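Local structure of transcription factor SPN1 (3NFQ) at residues M25-A28 with A29-I33; P57-V60 with S61-K65; E114-E118 with S119-R123; D70-D74 with N75-Q79; F96-Q99 with K100-A104. The protein regulates transcription by RNA polymerase II in yeast, and may act both in TBP recruitment and in later steps. One frame throughout, in Å; residues are numbered along the deposited sequence.

In the fold
The five contacts are local turns of an all-helical domain, the conserved central part of the protein, and all are structural packing within it. Contact 2 touches three of the others: Met25 CG of contact 1 lies 3.8 Å from Val59 CG2, Ile72 CD1 of contact 4 lies 3.6 Å from Val62 O, and Ser101 CB of contact 5 lies 3.9 Å from Val60 CG2. Contacts 3 and 4, both helix-to-helix corners, pack together with centres about 11 Å apart, Ser119 CB coming 3.5 Å from Gln79 N. Contacts 3 and 5 lie on opposite sides of the chain's centre, their nearest atoms about 6 Å apart.

Contact 1. Residues M25-A28 with A29-I33; sequences MNIA and AQLDI
Ile27 and Leu31 meet one turn apart on the long helix 10-42, in a local i to i+4 contact of a regular alpha-helix. Four successive backbone bonds give the evidence: Ala29 N to Met25 O, Gln30 N to Asn26 O, Leu31 N to Ile27 O and Asp32 N to Ala28 O. The third, at 2.9 Å between Leu31 N and Ile27 O, is nearly straight, with an angle of 173° at the hydrogen.

The faces of this turn differ. Selenomethionine Met25 packs on Leu55 and Val59 of helix 51-63, while Ala29 lies against Ile83 and Trp84 of helix 77-85, and Trp84 NE1 bonds to Met25 O, which therefore serves two donors. The buried carboxylate of Asp32 is satisfied beyond the turn by a salt bridge to Lys52 and a hydrogen bond to Gln51 N, tying helix 10-42 to the start of helix 51-63.

On the exposed side Ile27 and Leu31 point the same way, side by side. With CG2 of Ile27 anti to its own N, that methyl leans forward along the helix and meets Leu31 CD1 at 3.7 Å.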
loop_
_atom_site.group_PDB
_atom_site.type_symbol
_atom_site.label_atom_id
_atom_site.label_comp_id
_atom_site.label_asym_id
_atom_site.label_seq_id
_atom_site.Cartn_x
_atom_site.Cartn_y
_atom_site.Cartn_z
HETATM N N MSE A 25 -0.049 9.387 -3.946
HETATM C CA MSE A 25 -0.568 8.459 -2.926
HETATM C C MSE A 25 -0.372 9.039 -1.559
HETATM O O MSE A 25 -1.248 8.919 -0.679
HETATM C CB MSE A 25 0.140 7.090 -3.068
HETATM C CG MSE A 25 -0.320 6.390 -4.285
HETATM SE SE MSE A 25 0.580 4.574 -4.302
HETATM C CE MSE A 25 -0.601 3.737 -2.937
ATOM N N ASN A 26 0.800 9.643 -1.328
ATOM C CA ASN A 26 1.046 10.219 -0.001
ATOM C C ASN A 26 0.126 11.401 0.282
ATOM O O ASN A 26 -0.332 11.565 1.402
ATOM C CB ASN A 26 2.515 10.703 0.175
ATOM C CG ASN A 26 3.512 9.597 0.051
ATOM O OD1 ASN A 26 4.725 9.844 -0.205
ATOM N ND2 ASN A 26 3.043 8.359 0.208
ATOM N N ILE A 27 -0.115 12.227 -0.733
ATOM C CA ILE A 27 -1.015 13.388 -0.557
ATOM C C ILE A 27 -2.411 12.874 -0.258
ATOM O O ILE A 27 -3.097 13.343 0.627
ATOM C CB ILE A 27 -1.051 14.262 -1.831
ATOM C CG1 ILE A 27 0.256 15.049 -1.946
ATOM C CG2 ILE A 27 -2.293 15.202 -1.788
ATOM C CD1 ILE A 27 0.591 15.539 -3.391
ATOM N N ALA A 28 -2.853 11.862 -0.982
ATOM C CA ALA A 28 -4.192 11.317 -0.674
ATOM C C ALA A 28 -4.310 10.757 0.725
ATOM O O ALA A 28 -5.325 10.943 1.424
ATOM C CB ALA A 28 -4.571 10.258 -1.698
ATOM N N ALA A 29 -3.258 10.073 1.189
ATOM C CA ALA A 29 -3.312 9.496 2.503
ATOM C C ALA A 29 -3.366 10.561 3.627
ATOM O O ALA A 29 -4.100 10.400 4.643
ATOM C CB ALA A 29 -2.136 8.584 2.687
ATOM N N GLN A 30 -2.555 11.611 3.457
ATOM C CA GLN A 30 -2.550 12.758 4.387
ATOM C C GLN A 30 -3.884 13.488 4.359
ATOM O O GLN A 30 -4.461 13.778 5.377
ATOM C CB GLN A 30 -1.390 13.724 4.051
ATOM C CG GLN A 30 -1.179 14.780 5.190
ATOM C CD GLN A 30 -1.076 14.124 6.599
ATOM O OE1 GLN A 30 -0.287 13.200 6.811
ATOM N NE2 GLN A 30 -1.914 14.586 7.549
ATOM N N LEU A 31 -4.407 13.758 3.181
ATOM C CA LEU A 31 -5.757 14.369 3.147
ATOM C C LEU A 31 -6.817 13.550 3.878
ATOM O O LEU A 31 -7.631 14.098 4.643
ATOM C CB LEU A 31 -6.208 14.687 1.724
ATOM C CG LEU A 31 -5.401 15.736 0.994
ATOM C CD1 LEU A 31 -5.751 15.704 -0.463
ATOM C CD2 LEU A 31 -5.604 17.134 1.563
ATOM N N ASP A 32 -6.835 12.238 3.641
ATOM C CA ASP A 32 -7.783 11.354 4.315
ATOM C C ASP A 32 -7.569 11.330 5.846
ATOM O O ASP A 32 -8.522 11.329 6.607
ATOM C CB ASP A 32 -7.681 9.930 3.720
ATOM C CG ASP A 32 -8.405 9.813 2.377
ATOM O OD1 ASP A 32 -8.986 10.846 1.970
ATOM O OD2 ASP A 32 -8.393 8.720 1.740
ATOM N N ILE A 33 -6.330 11.321 6.301
ATOM C CA ILE A 33 -6.117 11.414 7.729
ATOM C C ILE A 33 -6.720 12.748 8.298
ATOM O O ILE A 33 -7.347 12.765 9.386
ATOM C CB ILE A 33 -4.600 11.264 8.081
ATOM C CG1 ILE A 33 -4.119 9.817 7.903
ATOM C CG2 ILE A 33 -4.324 11.668 9.551
ATOM C CD1 ILE A 33 -4.865 8.841 8.772
#

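Contact 2. Residues P57-V60 with S61-K65; sequences PKVV and SVLSK
Val59 and Leu63 stand side by side near the C-terminal end of helix 51-63, where i to i+3 bonds join the i to i+4 ones. Three i to i+4 bonds are sound: Ser61 N to Pro57 O, Val62 N to Lys58 O and Leu63 N to Val59 O. The Val62 bond is almost straight, at 175°, and the Leu63 bond is the shortest, with 2.8 Å between Leu63 N and Val59 O.

At Ser64 the pattern changes. Its N lies 3.0 Å from Val60 O, but the bond is bent to 126° and weak; the same N also bonds to Ser61 O, at 3.2 Å. Ser64 OG donates to that carbonyl as well, with 2.7 Å between Ser64 OG and Ser61 O, and both donors come from the same face of the carbonyl plane. The serine reaches it because OG sits between its own N and carbonyl carbon (chi1 83°), turned back over the helix. Lys65 N bonds in turn to Val62 O.

On the buried side, Val59 CG1 lies 3.7 Å from Leu63 CD1. Val59 also packs on Met25, Trp84 and Leu102, and Leu63 on Leu77 and Val81, so that this ridge packs against helices 10-42, 77-85 and 96-107. Its apolar groups thus face the core, while a serine hydroxyl on the exposed side supplements the backbone bonding at Ser61 O.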
loop_
_atom_site.group_PDB
_atom_site.type_symbol
_atom_site.label_atom_id
_atom_site.label_comp_id
_atom_site.label_asym_id
_atom_site.label_seq_id
_atom_site.Cartn_x
_atom_site.Cartn_y
_atom_site.Cartn_z
ATOM N N PRO A 57 -8.006 3.056 -8.275
ATOM C CA PRO A 57 -7.984 2.489 -9.646
ATOM C C PRO A 57 -6.658 2.712 -10.380
ATOM O O PRO A 57 -6.158 1.818 -11.047
ATOM C CB PRO A 57 -9.107 3.252 -10.361
ATOM C CG PRO A 57 -10.091 3.578 -9.243
ATOM C CD PRO A 57 -9.181 3.904 -8.037
ATOM N N LYS A 58 -6.084 3.889 -10.271
ATOM C CA LYS A 58 -4.806 4.156 -10.877
ATOM C C LYS A 58 -3.690 3.391 -10.222
ATOM O O LYS A 58 -2.789 2.876 -10.907
ATOM C CB LYS A 58 -4.489 5.647 -10.831
ATOM C CG LYS A 58 -3.321 6.001 -11.700
ATOM C CD LYS A 58 -3.004 7.471 -11.511
ATOM C CE LYS A 58 -2.040 8.006 -12.562
ATOM N NZ LYS A 58 -1.962 9.524 -12.367
ATOM N N VAL A 59 -3.734 3.273 -8.888
ATOM C CA VAL A 59 -2.685 2.571 -8.217
ATOM C C VAL A 59 -2.668 1.081 -8.615
ATOM O O VAL A 59 -1.606 0.489 -8.882
ATOM C CB VAL A 59 -2.904 2.661 -6.688
ATOM C CG1 VAL A 59 -2.024 1.691 -5.970
ATOM C CG2 VAL A 59 -2.701 4.116 -6.195
ATOM N N VAL A 60 -3.841 0.481 -8.602
ATOM C CA VAL A 60 -4.024 -0.922 -9.000
ATOM C C VAL A 60 -3.568 -1.104 -10.454
ATOM O O VAL A 60 -2.850 -2.044 -10.779
ATOM C CB VAL A 60 -5.506 -1.314 -8.851
ATOM C CG1 VAL A 60 -5.817 -2.623 -9.642
ATOM C CG2 VAL A 60 -5.856 -1.490 -7.366
ATOM N N SER A 61 -4.001 -0.215 -11.330
ATOM C CA SER A 61 -3.578 -0.258 -12.736
ATOM C C SER A 61 -2.061 -0.290 -12.934
ATOM O O SER A 61 -1.506 -1.207 -13.554
ATOM C CB SER A 61 -4.187 0.913 -13.478
ATOM O OG SER A 61 -3.759 0.855 -14.823
ATOM N N VAL A 62 -1.379 0.699 -12.380
ATOM C CA VAL A 62 0.077 0.762 -12.390
ATOM C C VAL A 62 0.714 -0.451 -11.756
ATOM O O VAL A 62 1.611 -1.062 -12.363
ATOM C CB VAL A 62 0.612 2.096 -11.729
ATOM C CG1 VAL A 62 2.131 2.107 -11.668
ATOM C CG2 VAL A 62 0.132 3.328 -12.511
ATOM N N LEU A 63 0.282 -0.826 -10.543
ATOM C CA LEU A 63 0.914 -1.941 -9.856
ATOM C C LEU A 63 0.728 -3.250 -10.653
ATOM O O LEU A 63 1.497 -4.171 -10.491
ATOM C CB LEU A 63 0.382 -2.122 -8.408
ATOM C CG LEU A 63 0.741 -1.108 -7.312
ATOM C CD1 LEU A 63 0.023 -1.400 -5.997
ATOM C CD2 LEU A 63 2.267 -1.091 -7.044
ATOM N N SER A 64 -0.276 -3.304 -11.532
ATOM C CA SER A 64 -0.576 -4.535 -12.258
ATOM C C SER A 64 0.262 -4.668 -13.531
ATOM O O SER A 64 0.254 -5.729 -14.157
ATOM C CB SER A 64 -2.054 -4.561 -12.656
ATOM O OG SER A 64 -2.175 -3.808 -13.855
ATOM N N LYS A 65 0.964 -3.623 -13.934
ATOM C CA LYS A 65 1.704 -3.666 -15.204
ATOM C C LYS A 65 3.058 -4.309 -15.082
ATOM O O LYS A 65 3.945 -3.798 -14.413
ATOM C CB LYS A 65 1.805 -2.286 -15.833
ATOM C CG LYS A 65 0.479 -1.859 -16.352
ATOM C CD LYS A 65 0.500 -0.433 -16.814
ATOM C CE LYS A 65 -0.917 0.063 -17.145
ATOM N NZ LYS A 65 -1.759 -0.954 -17.872
#

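Contact 3. Residues E114-E118 with S119-R123; sequences EHLKE and SGLGR
Leu116 and Gly122 come together across a sharp corner between helices 113-119 and 121-130, their CA atoms 4.6 Å apart. Gly120 makes the corner: it leaves helical geometry with a positive phi of 73° and is also the N-cap of the second helix. Weak bonds cross the break, from Gly120 N to Lys117 O and from Gly122 N to Leu116 O, the latter long at 3.5 Å though nearly straight. A water completes the link, donating to Leu116 O and accepting from Arg123 N.

Ser119 joins both helices through its hydroxyl. OG donates to His115 O at 2.7 Å, while Ser119 N reaches that same oxygen from the opposite face of its carbonyl plane at 3.0 Å. OG in turn accepts from Leu121 N, with 3.1 Å between Ser119 OG and Leu121 N and an angle of 158°. A chi1 of 66° tucks OG between the residue's own N and carbonyl carbon, where it can serve both partners. An alanine here has no hydroxyl to donate to His115 O or accept from Leu121 N, and the link between the two helix ends would probably weaken.

Leu116 CD2 runs alongside the turn, 3.7 Å from Gly122 N and 4.1 Å from Leu121 CB. Leu116 CB lies 3.9 Å from Gly122 CA, a close approach at a residue without a side chain. Leu116 continues onto Ile146 and Trp149 of helix 136-149. The bond from Leu121 N to Ser119 OG defines an ST turn, here linking consecutive helices in the TFIIS N-terminal-like helical bundle.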
loop_
_atom_site.group_PDB
_atom_site.type_symbol
_atom_site.label_atom_id
_atom_site.label_comp_id
_atom_site.label_asym_id
_atom_site.label_seq_id
_atom_site.Cartn_x
_atom_site.Cartn_y
_atom_site.Cartn_z
ATOM N N GLU A 114 14.959 -6.714 0.587
ATOM C CA GLU A 114 15.467 -5.337 0.577
ATOM C C GLU A 114 14.371 -4.282 0.362
ATOM O O GLU A 114 14.428 -3.178 0.932
ATOM C CB GLU A 114 16.593 -5.136 -0.440
ATOM C CG GLU A 114 16.271 -5.546 -1.857
ATOM C CD GLU A 114 16.732 -6.982 -2.198
ATOM O OE1 GLU A 114 16.802 -7.860 -1.266
ATOM O OE2 GLU A 114 17.013 -7.212 -3.412
ATOM N N HIS A 115 13.387 -4.614 -0.472
ATOM C CA HIS A 115 12.248 -3.713 -0.665
ATOM C C HIS A 115 11.391 -3.609 0.569
ATOM O O HIS A 115 10.924 -2.523 0.878
ATOM C CB HIS A 115 11.398 -4.157 -1.830
ATOM C CG HIS A 115 12.186 -4.566 -3.031
ATOM N ND1 HIS A 115 12.893 -3.669 -3.810
ATOM C CD2 HIS A 115 12.343 -5.775 -3.614
ATOM C CE1 HIS A 115 13.462 -4.315 -4.811
ATOM N NE2 HIS A 115 13.136 -5.592 -4.720
ATOM N N LEU A 116 11.155 -4.725 1.255
ATOM C CA LEU A 116 10.393 -4.694 2.513
ATOM C C LEU A 116 11.058 -3.782 3.557
ATOM O O LEU A 116 10.383 -3.073 4.308
ATOM C CB LEU A 116 10.237 -6.104 3.086
ATOM C CG LEU A 116 9.461 -7.057 2.179
ATOM C CD1 LEU A 116 9.527 -8.494 2.690
ATOM C CD2 LEU A 116 8.043 -6.590 2.072
ATOM N N LYS A 117 12.382 -3.848 3.625
ATOM C CA LYS A 117 13.135 -3.067 4.598
ATOM C C LYS A 117 13.039 -1.599 4.263
ATOM O O LYS A 117 12.747 -0.778 5.119
ATOM C CB LYS A 117 14.608 -3.474 4.599
ATOM C CG LYS A 117 14.865 -4.856 5.183
ATOM C CD LYS A 117 14.551 -4.930 6.666
ATOM C CE LYS A 117 15.108 -6.222 7.270
ATOM N NZ LYS A 117 14.425 -6.460 8.596
ATOM N N GLU A 118 13.211 -1.279 3.000
ATOM C CA GLU A 118 13.328 0.086 2.575
ATOM C C GLU A 118 11.954 0.814 2.616
ATOM O O GLU A 118 11.847 2.021 2.883
ATOM C CB GLU A 118 13.885 -0.005 1.166
ATOM C CG GLU A 118 13.981 1.260 0.393
ATOM C CD GLU A 118 14.338 0.960 -1.044
ATOM O OE1 GLU A 118 14.326 -0.258 -1.403
ATOM O OE2 GLU A 118 14.614 1.928 -1.810
ATOM N N SER A 119 10.898 0.044 2.410
ATOM C CA SER A 119 9.557 0.602 2.360
ATOM C C SER A 119 8.840 0.548 3.689
ATOM O O SER A 119 7.833 1.224 3.871
ATOM C CB SER A 119 8.774 -0.185 1.307
ATOM O OG SER A 119 8.602 -1.524 1.716
ATOM N N GLY A 120 9.352 -0.255 4.624
ATOM C CA GLY A 120 8.649 -0.564 5.870
ATOM C C GLY A 120 7.473 -1.506 5.700
ATOM O O GLY A 120 6.734 -1.744 6.637
ATOM N N LEU A 121 7.255 -1.997 4.475
ATOM C CA LEU A 121 6.115 -2.860 4.193
ATOM C C LEU A 121 6.208 -4.169 4.958
ATOM O O LEU A 121 5.201 -4.717 5.326
ATOM C CB LEU A 121 5.984 -3.127 2.678
ATOM C CG LEU A 121 4.752 -3.855 2.172
ATOM C CD1 LEU A 121 3.434 -3.093 2.479
ATOM C CD2 LEU A 121 4.902 -4.101 0.708
ATOM N N GLY A 122 7.426 -4.663 5.215
ATOM C CA GLY A 122 7.556 -5.951 5.923
ATOM C C GLY A 122 6.832 -5.916 7.249
ATOM O O GLY A 122 6.077 -6.838 7.559
ATOM N N ARG A 123 7.099 -4.905 8.091
ATOM C CA ARG A 123 6.475 -4.914 9.417
ATOM C C ARG A 123 4.995 -4.699 9.396
ATOM O O ARG A 123 4.306 -5.199 10.255
ATOM C CB ARG A 123 7.113 -3.957 10.425
ATOM C CG ARG A 123 7.283 -2.566 9.975
ATOM C CD ARG A 123 8.539 -1.874 10.772
ATOM N NE ARG A 123 8.668 -2.379 12.140
ATOM C CZ ARG A 123 7.811 -2.065 13.108
ATOM N NH1 ARG A 123 6.807 -1.249 12.806
ATOM N NH2 ARG A 123 7.938 -2.565 14.351
HETATM O O HOH W 1 9.720 -3.552 7.375
#

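Contact 4. Residues D70-D74 with N75-Q79; sequences DTILD and NNLLQ
Asn75 N donates to Thr71 O at 3.0 Å, the last regular i to i+4 bond of helix 69-74, with the donor tilted 31° from the carbonyl plane. One residue further on, Ile72 O spans the break to the next helix: it accepts from Leu77 N, 3.3 Å away and lying in the carbonyl plane. A water donates to the same oxygen, with 2.9 Å between Ile72 O and the water, and accepts from Leu78 N. This carbonyl at the end of one helix is therefore matched, directly and through water, to two N-H groups in the first turn of the next.

The chain makes a tight corner between helix 69-74 and helix 77-85. Asn75 leaves the helical conformation and Asn76 adopts a positive phi of 57°, which turns the chain. Asn75 O is held by Lys22 of helix 10-42, and Asn76 packs against Glu118 and Ser119 of helix 113-119.

Two apolar pairs fill the angle between the helices, each crossing at a slant. Leu77 CB points back toward the first helix; with CG anti to its own N (chi1 -173°), CD2 settles 4.0 Å from both CG1 and CG2 of Ile72. Both residues also touch Leu63 of helix 51-63. In the second pair, a methyl meets a methyl, Leu73 CD2 lying 3.7 Å from Leu78 CD1, and Leu78 continues onto Leu109 and Val111.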
loop_
_atom_site.group_PDB
_atom_site.type_symbol
_atom_site.label_atom_id
_atom_site.label_comp_id
_atom_site.label_asym_id
_atom_site.label_seq_id
_atom_site.Cartn_x
_atom_site.Cartn_y
_atom_site.Cartn_z
ATOM N N ASP A 70 10.078 -3.280 -12.208
ATOM C CA ASP A 70 11.389 -2.718 -11.916
ATOM C C ASP A 70 11.308 -1.286 -11.455
ATOM O O ASP A 70 11.893 -0.954 -10.429
ATOM C CB ASP A 70 12.297 -2.784 -13.162
ATOM C CG ASP A 70 12.785 -4.183 -13.464
ATOM O OD1 ASP A 70 12.751 -5.056 -12.565
ATOM O OD2 ASP A 70 13.210 -4.400 -14.628
ATOM N N THR A 71 10.581 -0.435 -12.185
ATOM C CA THR A 71 10.476 0.982 -11.812
ATOM C C THR A 71 9.784 1.173 -10.447
ATOM O O THR A 71 10.214 1.998 -9.631
ATOM C CB THR A 71 9.635 1.800 -12.808
ATOM O OG1 THR A 71 9.983 1.466 -14.171
ATOM C CG2 THR A 71 9.855 3.287 -12.550
ATOM N N ILE A 72 8.699 0.419 -10.244
ATOM C CA ILE A 72 7.946 0.402 -8.965
ATOM C C ILE A 72 8.902 0.030 -7.863
ATOM O O ILE A 72 9.002 0.741 -6.853
ATOM C CB ILE A 72 6.791 -0.639 -9.028
ATOM C CG1 ILE A 72 5.721 -0.092 -9.936
ATOM C CG2 ILE A 72 6.217 -0.962 -7.610
ATOM C CD1 ILE A 72 4.760 -1.158 -10.532
ATOM N N LEU A 73 9.619 -1.066 -8.049
ATOM C CA LEU A 73 10.505 -1.545 -6.968
ATOM C C LEU A 73 11.717 -0.642 -6.772
ATOM O O LEU A 73 12.142 -0.374 -5.634
ATOM C CB LEU A 73 10.945 -3.004 -7.227
ATOM C CG LEU A 73 9.809 -4.022 -7.097
ATOM C CD1 LEU A 73 10.254 -5.406 -7.543
ATOM C CD2 LEU A 73 9.240 -4.126 -5.685
ATOM N N ASP A 74 12.305 -0.180 -7.864
ATOM C CA ASP A 74 13.497 0.682 -7.759
ATOM C C ASP A 74 13.219 2.050 -7.153
ATOM O O ASP A 74 14.097 2.601 -6.503
ATOM C CB ASP A 74 14.168 0.847 -9.113
ATOM C CG ASP A 74 14.837 -0.428 -9.594
ATOM O OD1 ASP A 74 15.116 -1.345 -8.780
ATOM O OD2 ASP A 74 15.061 -0.515 -10.816
ATOM N N ASN A 75 12.019 2.603 -7.344
ATOM C CA ASN A 75 11.666 3.923 -6.785
ATOM C C ASN A 75 10.916 3.933 -5.446
ATOM O O ASN A 75 10.345 4.956 -5.075
ATOM C CB ASN A 75 10.893 4.707 -7.825
ATOM C CG ASN A 75 11.756 5.011 -9.028
ATOM O OD1 ASN A 75 11.703 4.311 -10.047
ATOM N ND2 ASN A 75 12.646 5.968 -8.865
ATOM N N ASN A 76 10.892 2.787 -4.758
ATOM C CA ASN A 76 10.300 2.659 -3.436
ATOM C C ASN A 76 8.834 3.083 -3.414
ATOM O O ASN A 76 8.356 3.650 -2.430
ATOM C CB ASN A 76 11.119 3.486 -2.414
ATOM C CG ASN A 76 10.935 3.024 -0.967
ATOM O OD1 ASN A 76 11.280 3.758 -0.025
ATOM N ND2 ASN A 76 10.432 1.815 -0.776
ATOM N N LEU A 77 8.096 2.813 -4.488
ATOM C CA LEU A 77 6.674 3.016 -4.446
ATOM C C LEU A 77 6.001 2.184 -3.332
ATOM O O LEU A 77 4.970 2.564 -2.781
ATOM C CB LEU A 77 6.070 2.681 -5.798
ATOM C CG LEU A 77 4.578 2.995 -5.999
ATOM C CD1 LEU A 77 4.251 4.478 -5.875
ATOM C CD2 LEU A 77 4.075 2.460 -7.371
ATOM N N LEU A 78 6.586 1.055 -2.976
ATOM C CA LEU A 78 6.003 0.247 -1.874
ATOM C C LEU A 78 5.915 0.998 -0.551
ATOM O O LEU A 78 5.140 0.677 0.320
ATOM C CB LEU A 78 6.769 -1.058 -1.747
ATOM C CG LEU A 78 6.648 -2.064 -2.879
ATOM C CD1 LEU A 78 7.396 -3.403 -2.530
ATOM C CD2 LEU A 78 5.171 -2.287 -3.133
ATOM N N GLN A 79 6.697 2.056 -0.414
ATOM C CA GLN A 79 6.573 2.894 0.783
ATOM C C GLN A 79 5.200 3.512 0.875
ATOM O O GLN A 79 4.603 3.597 1.932
ATOM C CB GLN A 79 7.604 4.031 0.754
ATOM C CG GLN A 79 7.776 4.603 2.185
ATOM C CD GLN A 79 8.781 5.728 2.191
ATOM O OE1 GLN A 79 9.732 5.730 2.986
ATOM N NE2 GLN A 79 8.605 6.658 1.272
HETATM O O HOH W 2 8.897 -0.221 -4.134
#

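Contact 5. Residues F96-Q99 with K100-A104; sequences FEIQ and KSLFA
Phe96 and Lys100 cross at a slant in the first turns of helix 96-107. Both have CG anti to the backbone N (chi1 -177° in Phe96, -169° in Lys100), and the lysine chain is extended from there on. Its aliphatic part consequently runs past the ring: Lys100 CB stands over one face, offset toward the rim, and CD comes 3.8 Å from Phe96 CE2. This is contact through methylene groups, and the ring also packs on Gln137 and Leu138 of helix 136-149.

Ser101 folds its hydroxyl back on the preceding turn. OG, beside its own N, donates to Glu97 O at 2.8 Å, while Ser101 N reaches the same oxygen at 3.0 Å from the opposite face of the carbonyl plane. This is the familiar i to i-4 serine-to-carbonyl bond of an alpha-helix, here on a helix of the TFIIS N-terminal-like bundle. A valine in its place has no hydroxyl, so Glu97 O loses its second donor, and its extra methyl would probably disturb the fit against Leu56 and Val60 of helix 51-63.

Ile98 and Leu102 lie side by side on the buried side, CG2 of the isoleucine 3.8 Å from CD1 of the leucine. Gln99 leaves the helix roughly at right angles to Ile98, extended beyond CG, its NE2 bonded to Pro94 O. Phe103 N bonds to Gln99 O, an oxygen that also lies at the edge of the Phe103 ring, 3.4 Å from CD1; the ring meets Tyr128 of helix 121-130 edge-to-face.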
loop_
_atom_site.group_PDB
_atom_site.type_symbol
_atom_site.label_atom_id
_atom_site.label_comp_id
_atom_site.label_asym_id
_atom_site.label_seq_id
_atom_site.Cartn_x
_atom_site.Cartn_y
_atom_site.Cartn_z
ATOM N N PHE A 96 -11.771 -2.533 3.732
ATOM C CA PHE A 96 -11.565 -3.819 3.154
ATOM C C PHE A 96 -11.192 -3.702 1.675
ATOM O O PHE A 96 -10.324 -4.426 1.186
ATOM C CB PHE A 96 -12.851 -4.672 3.251
ATOM C CG PHE A 96 -12.673 -6.066 2.709
ATOM C CD1 PHE A 96 -11.938 -6.995 3.415
ATOM C CD2 PHE A 96 -13.179 -6.441 1.461
ATOM C CE1 PHE A 96 -11.769 -8.307 2.948
ATOM C CE2 PHE A 96 -12.960 -7.752 0.964
ATOM C CZ PHE A 96 -12.262 -8.692 1.730
ATOM N N GLU A 97 -11.885 -2.818 0.941
ATOM C CA GLU A 97 -11.594 -2.663 -0.477
ATOM C C GLU A 97 -10.171 -2.217 -0.792
ATOM O O GLU A 97 -9.562 -2.715 -1.732
ATOM C CB GLU A 97 -12.568 -1.634 -1.083
ATOM C CG GLU A 97 -14.003 -2.206 -1.134
ATOM C CD GLU A 97 -14.723 -2.303 0.228
ATOM O OE1 GLU A 97 -14.448 -1.494 1.153
ATOM O OE2 GLU A 97 -15.610 -3.180 0.337
ATOM N N ILE A 98 -9.628 -1.319 0.037
ATOM C CA ILE A 98 -8.226 -0.911 -0.107
ATOM C C ILE A 98 -7.268 -2.076 0.259
ATOM O O ILE A 98 -6.279 -2.338 -0.438
ATOM C CB ILE A 98 -7.933 0.349 0.719
ATOM C CG1 ILE A 98 -8.395 1.594 -0.030
ATOM C CG2 ILE A 98 -6.325 0.448 1.054
ATOM C CD1 ILE A 98 -8.615 2.749 0.867
ATOM N N GLN A 99 -7.571 -2.789 1.344
ATOM C CA GLN A 99 -6.712 -3.907 1.743
ATOM C C GLN A 99 -6.681 -4.960 0.652
ATOM O O GLN A 99 -5.629 -5.376 0.223
ATOM C CB GLN A 99 -7.207 -4.560 3.019
ATOM C CG GLN A 99 -7.263 -3.655 4.280
ATOM C CD GLN A 99 -7.835 -4.391 5.476
ATOM O OE1 GLN A 99 -7.524 -5.556 5.693
ATOM N NE2 GLN A 99 -8.655 -3.716 6.273
ATOM N N LYS A 100 -7.854 -5.368 0.194
ATOM C CA LYS A 100 -7.930 -6.448 -0.770
ATOM C C LYS A 100 -7.321 -6.055 -2.121
ATOM O O LYS A 100 -6.593 -6.840 -2.753
ATOM C CB LYS A 100 -9.387 -6.843 -0.954
ATOM C CG LYS A 100 -9.446 -8.111 -1.733
ATOM C CD LYS A 100 -10.875 -8.422 -2.154
ATOM C CE LYS A 100 -10.881 -9.837 -2.726
ATOM N NZ LYS A 100 -12.290 -10.292 -2.813
ATOM N N SER A 101 -7.587 -4.827 -2.559
ATOM C CA SER A 101 -7.011 -4.379 -3.829
ATOM C C SER A 101 -5.513 -4.295 -3.774
ATOM O O SER A 101 -4.813 -4.689 -4.716
ATOM C CB SER A 101 -7.531 -3.005 -4.238
ATOM O OG SER A 101 -8.929 -3.116 -4.469
ATOM N N LEU A 102 -4.994 -3.712 -2.700
ATOM C CA LEU A 102 -3.522 -3.640 -2.597
ATOM C C LEU A 102 -2.837 -4.987 -2.434
ATOM O O LEU A 102 -1.781 -5.255 -3.054
ATOM C CB LEU A 102 -3.101 -2.669 -1.489
ATOM C CG LEU A 102 -3.461 -1.194 -1.724
ATOM C CD1 LEU A 102 -2.967 -0.351 -0.513
ATOM C CD2 LEU A 102 -2.839 -0.683 -2.972
ATOM N N PHE A 103 -3.412 -5.864 -1.620
ATOM C CA PHE A 103 -2.798 -7.163 -1.435
ATOM C C PHE A 103 -2.890 -7.987 -2.736
ATOM O O PHE A 103 -1.988 -8.707 -3.084
ATOM C CB PHE A 103 -3.420 -7.899 -0.223
ATOM C CG PHE A 103 -2.688 -7.641 1.085
ATOM C CD1 PHE A 103 -3.278 -6.874 2.088
ATOM C CD2 PHE A 103 -1.443 -8.206 1.309
ATOM C CE1 PHE A 103 -2.592 -6.657 3.329
ATOM C CE2 PHE A 103 -0.772 -7.983 2.540
ATOM C CZ PHE A 103 -1.348 -7.219 3.517
ATOM N N ALA A 104 -3.956 -7.842 -3.504
ATOM C CA ALA A 104 -4.001 -8.580 -4.754
ATOM C C ALA A 104 -2.941 -8.085 -5.731
ATOM O O ALA A 104 -2.296 -8.871 -6.450
ATOM C CB ALA A 104 -5.446 -8.482 -5.400
#